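Local coordinates for mitogen (Streptococcus dysgalactiae, PDB 2J4X), which probably acts as a secreted bacterial superantigen toxin that stimulates T cells, and carries a bound zinc ion, at residues Ala76-Tyr81 with Gln88-Asp93. Sequence-based numbering, arbitrary orientation.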
ATOM      1  N   ALA A  76       1.132  -1.900  -6.872  1.00 27.70           N
ATOM      2  CA  ALA A  76      -0.126  -1.216  -6.667  1.00 27.48           C
ATOM      3  C   ALA A  76      -1.284  -2.180  -6.562  1.00 28.37           C
ATOM      4  O   ALA A  76      -1.282  -3.233  -7.181  1.00 30.59           O
ATOM      5  CB  ALA A  76      -0.368  -0.251  -7.797  1.00 26.94           C
ATOM      6  N   LEU A  77      -2.278  -1.808  -5.768  1.00 29.31           N
ATOM      7  CA  LEU A  77      -3.477  -2.611  -5.593  1.00 28.95           C
ATOM      8  C   LEU A  77      -4.318  -2.419  -6.861  1.00 31.71           C
ATOM      9  O   LEU A  77      -4.410  -1.308  -7.377  1.00 32.63           O
ATOM     10  CB  LEU A  77      -4.249  -2.120  -4.355  1.00 26.62           C
ATOM     11  CG  LEU A  77      -5.551  -2.765  -3.866  1.00 25.01           C
ATOM     12  CD1 LEU A  77      -5.338  -4.161  -3.300  1.00 23.14           C
ATOM     13  CD2 LEU A  77      -6.101  -1.883  -2.797  1.00 26.55           C
ATOM     14  N   ILE A  78      -4.915  -3.493  -7.375  1.00 34.31           N
ATOM     15  CA  ILE A  78      -5.762  -3.398  -8.572  1.00 37.33           C
ATOM     16  C   ILE A  78      -7.162  -2.905  -8.158  1.00 38.09           C
ATOM     17  O   ILE A  78      -7.743  -3.435  -7.220  1.00 39.34           O
ATOM     18  CB  ILE A  78      -5.857  -4.788  -9.285  1.00 37.90           C
ATOM     19  CG1 ILE A  78      -4.464  -5.201  -9.795  1.00 36.32           C
ATOM     20  CG2 ILE A  78      -6.870  -4.735 -10.420  1.00 37.93           C
ATOM     21  CD1 ILE A  78      -4.412  -6.540 -10.463  1.00 34.11           C
ATOM     22  N   LYS A  79      -7.678  -1.877  -8.834  1.00 38.93           N
ATOM     23  CA  LYS A  79      -9.001  -1.300  -8.534  1.00 40.56           C
ATOM     24  C   LYS A  79     -10.094  -2.026  -9.291  1.00 41.59           C
ATOM     25  O   LYS A  79     -11.205  -2.202  -8.792  1.00 41.27           O
ATOM     26  CB  LYS A  79      -9.065   0.169  -8.956  1.00 41.25           C
ATOM     27  CG  LYS A  79      -8.173   1.096  -8.205  1.00 43.19           C
ATOM     28  CD  LYS A  79      -7.758   2.264  -9.088  1.00 47.78           C
ATOM     29  CE  LYS A  79      -8.940   3.030  -9.672  1.00 50.85           C
ATOM     30  NZ  LYS A  79      -8.486   4.281 -10.378  1.00 51.44           N
ATOM     31  N   SER A  80      -9.768  -2.406 -10.522  1.00 43.61           N
ATOM     32  CA  SER A  80     -10.689  -3.104 -11.390  1.00 45.66           C
ATOM     33  C   SER A  80      -9.984  -3.662 -12.619  1.00 46.99           C
ATOM     34  O   SER A  80      -8.821  -3.355 -12.881  1.00 45.45           O
ATOM     35  CB  SER A  80     -11.825  -2.166 -11.812  1.00 47.07           C
ATOM     36  OG  SER A  80     -11.334  -0.922 -12.273  1.00 49.78           O
ATOM     37  N   TYR A  81     -10.706  -4.509 -13.343  1.00 48.92           N
ATOM     38  CA  TYR A  81     -10.221  -5.144 -14.550  1.00 51.05           C
ATOM     39  C   TYR A  81     -11.265  -4.877 -15.609  1.00 52.85           C
ATOM     40  O   TYR A  81     -12.409  -4.566 -15.290  1.00 54.06           O
ATOM     41  CB  TYR A  81     -10.141  -6.665 -14.389  1.00 52.38           C
ATOM     42  CG  TYR A  81      -9.334  -7.187 -13.222  1.00 54.36           C
ATOM     43  CD1 TYR A  81      -9.796  -7.056 -11.905  1.00 54.95           C
ATOM     44  CD2 TYR A  81      -8.136  -7.870 -13.438  1.00 54.11           C
ATOM     45  CE1 TYR A  81      -9.082  -7.605 -10.833  1.00 55.02           C
ATOM     46  CE2 TYR A  81      -7.418  -8.422 -12.382  1.00 53.62           C
ATOM     47  CZ  TYR A  81      -7.893  -8.293 -11.084  1.00 55.28           C
ATOM     48  OH  TYR A  81      -7.192  -8.884 -10.047  1.00 54.97           O
ATOM     49  N   GLN A  88      -6.753  -8.072 -21.450  1.00 60.79           N
ATOM     50  CA  GLN A  88      -7.168  -7.625 -20.113  1.00 59.17           C
ATOM     51  C   GLN A  88      -6.407  -6.413 -19.587  1.00 57.98           C
ATOM     52  O   GLN A  88      -5.169  -6.350 -19.647  1.00 57.39           O
ATOM     53  CB  GLN A  88      -7.030  -8.768 -19.093  1.00 59.64           C
ATOM     54  CG  GLN A  88      -7.463  -8.396 -17.674  1.00 60.47           C
ATOM     55  CD  GLN A  88      -7.061  -9.436 -16.640  1.00 61.56           C
ATOM     56  OE1 GLN A  88      -5.880  -9.657 -16.390  1.00 61.91           O
ATOM     57  NE2 GLN A  88      -8.046 -10.078 -16.033  1.00 63.46           N
ATOM     58  N   TYR A  89      -7.172  -5.455 -19.069  1.00 55.67           N
ATOM     59  CA  TYR A  89      -6.629  -4.238 -18.482  1.00 54.40           C
ATOM     60  C   TYR A  89      -6.687  -4.354 -16.963  1.00 53.27           C
ATOM     61  O   TYR A  89      -7.657  -4.896 -16.413  1.00 53.87           O
ATOM     62  CB  TYR A  89      -7.446  -3.025 -18.913  1.00 55.07           C
ATOM     63  CG  TYR A  89      -6.989  -2.440 -20.210  1.00 57.54           C
ATOM     64  CD1 TYR A  89      -6.881  -3.236 -21.357  1.00 58.70           C
ATOM     65  CD2 TYR A  89      -6.622  -1.095 -20.293  1.00 58.77           C
ATOM     66  CE1 TYR A  89      -6.416  -2.707 -22.561  1.00 59.57           C
ATOM     67  CE2 TYR A  89      -6.152  -0.553 -21.491  1.00 60.00           C
ATOM     68  CZ  TYR A  89      -6.052  -1.366 -22.615  1.00 60.31           C
ATOM     69  OH  TYR A  89      -5.586  -0.839 -23.790  1.00 62.90           O
ATOM     70  N   ASN A  90      -5.645  -3.873 -16.287  1.00 50.57           N
ATOM     71  CA  ASN A  90      -5.596  -3.894 -14.830  1.00 47.73           C
ATOM     72  C   ASN A  90      -5.424  -2.439 -14.433  1.00 45.71           C
ATOM     73  O   ASN A  90      -4.414  -1.818 -14.784  1.00 45.44           O
ATOM     74  CB  ASN A  90      -4.391  -4.684 -14.321  1.00 49.51           C
ATOM     75  CG  ASN A  90      -4.420  -6.151 -14.727  1.00 51.61           C
ATOM     76  OD1 ASN A  90      -3.709  -6.971 -14.149  1.00 53.39           O
ATOM     77  ND2 ASN A  90      -5.224  -6.487 -15.724  1.00 54.41           N
ATOM     78  N   TYR A  91      -6.402  -1.888 -13.719  1.00 42.92           N
ATOM     79  CA  TYR A  91      -6.319  -0.497 -13.295  1.00 40.50           C
ATOM     80  C   TYR A  91      -5.827  -0.363 -11.861  1.00 38.94           C
ATOM     81  O   TYR A  91      -6.235  -1.123 -10.991  1.00 38.49           O
ATOM     82  CB  TYR A  91      -7.673   0.176 -13.434  1.00 42.54           C
ATOM     83  CG  TYR A  91      -8.213   0.115 -14.835  1.00 45.30           C
ATOM     84  CD1 TYR A  91      -8.951  -0.985 -15.263  1.00 47.36           C
ATOM     85  CD2 TYR A  91      -7.957   1.135 -15.748  1.00 46.09           C
ATOM     86  CE1 TYR A  91      -9.420  -1.075 -16.570  1.00 48.62           C
ATOM     87  CE2 TYR A  91      -8.419   1.056 -17.057  1.00 46.83           C
ATOM     88  CZ  TYR A  91      -9.148  -0.053 -17.463  1.00 48.76           C
ATOM     89  OH  TYR A  91      -9.593  -0.162 -18.764  1.00 51.65           O
ATOM     90  N   VAL A  92      -4.934   0.596 -11.623  1.00 36.46           N
ATOM     91  CA  VAL A  92      -4.389   0.830 -10.291  1.00 34.51           C
ATOM     92  C   VAL A  92      -4.071   2.315 -10.146  1.00 34.55           C
ATOM     93  O   VAL A  92      -4.075   3.045 -11.126  1.00 33.57           O
ATOM     94  CB  VAL A  92      -3.090   0.031 -10.061  1.00 32.93           C
ATOM     95  CG1 VAL A  92      -3.279  -1.415 -10.466  1.00 31.54           C
ATOM     96  CG2 VAL A  92      -1.943   0.670 -10.835  1.00 33.89           C
ATOM     97  N   ASP A  93      -3.819   2.751  -8.916  1.00 35.48           N
ATOM     98  CA  ASP A  93      -3.464   4.146  -8.604  1.00 36.14           C
ATOM     99  C   ASP A  93      -2.004   4.133  -8.202  1.00 35.30           C
ATOM    100  O   ASP A  93      -1.608   3.305  -7.386  1.00 35.56           O
ATOM    101  CB  ASP A  93      -4.242   4.678  -7.391  1.00 37.82           C
ATOM    102  CG  ASP A  93      -5.709   4.955  -7.685  1.00 40.20           C
ATOM    103  OD1 ASP A  93      -6.487   5.021  -6.695  1.00 42.31           O
ATOM    104  OD2 ASP A  93      -6.083   5.123  -8.880  1.00 41.03           O
TER
HETATM  105  O   HOH W   1      -3.904   0.960  -6.523  1.00 27.14           O
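K79 and D93 meet in a salt bridge on one side of an antiparallel ladder, NZ lying 3.0 Å from OD2 of D93. The lysine chain bends at chi3 (56°), which turns CE back, and it crosses the aspartate at about a right angle. NZ arrives on the syn side of OD2, 28° out of the carboxylate plane; because the same oxygen also accepts from N57 of the adjoining strand 53-57, two donors hold it. Main-chain bonds fix the pairing nearby: K79 N donates to Y91 O at 2.7 Å, and Y91 N returns a nearly straight bond of 3.0 Å to S80 O. Two residues, K79 and S80, thus stand opposite the single Y91 in a classic beta bulge, here in the hairpin of strands 71-84 and 87-98 within the OB-fold domain of this toxin family. The Y91 ring turns its edge to S80, CD1 coming within 3.4 Å of S80 O, while its hydroxyl reaches S82 for a hydrogen bond. V92 is buried, and its branches meet A76, L77 and I78. CG1, anti to the carbonyl carbon, approaches the CA and CG1 of I78 and the carbonyl oxygen of L77; CG2, between the backbone N and the carbonyl carbon, packs against A76 CB at 3.5 Å. Strand 18-21 lies alongside, touching I78 and N90 through I19. Toward the turn, Y81 and Q88 cross obliquely, Y81 CD2 sitting 3.4 Å from Q88 NE2 with ring and amide planes 49° apart. I78 CG2 covers one face of the Y81 ring, 3.6 Å above its plane and offset toward the rim. N90 ND2 also gives a weak hydrogen bond to Q88 OE1, 3.3 Å away.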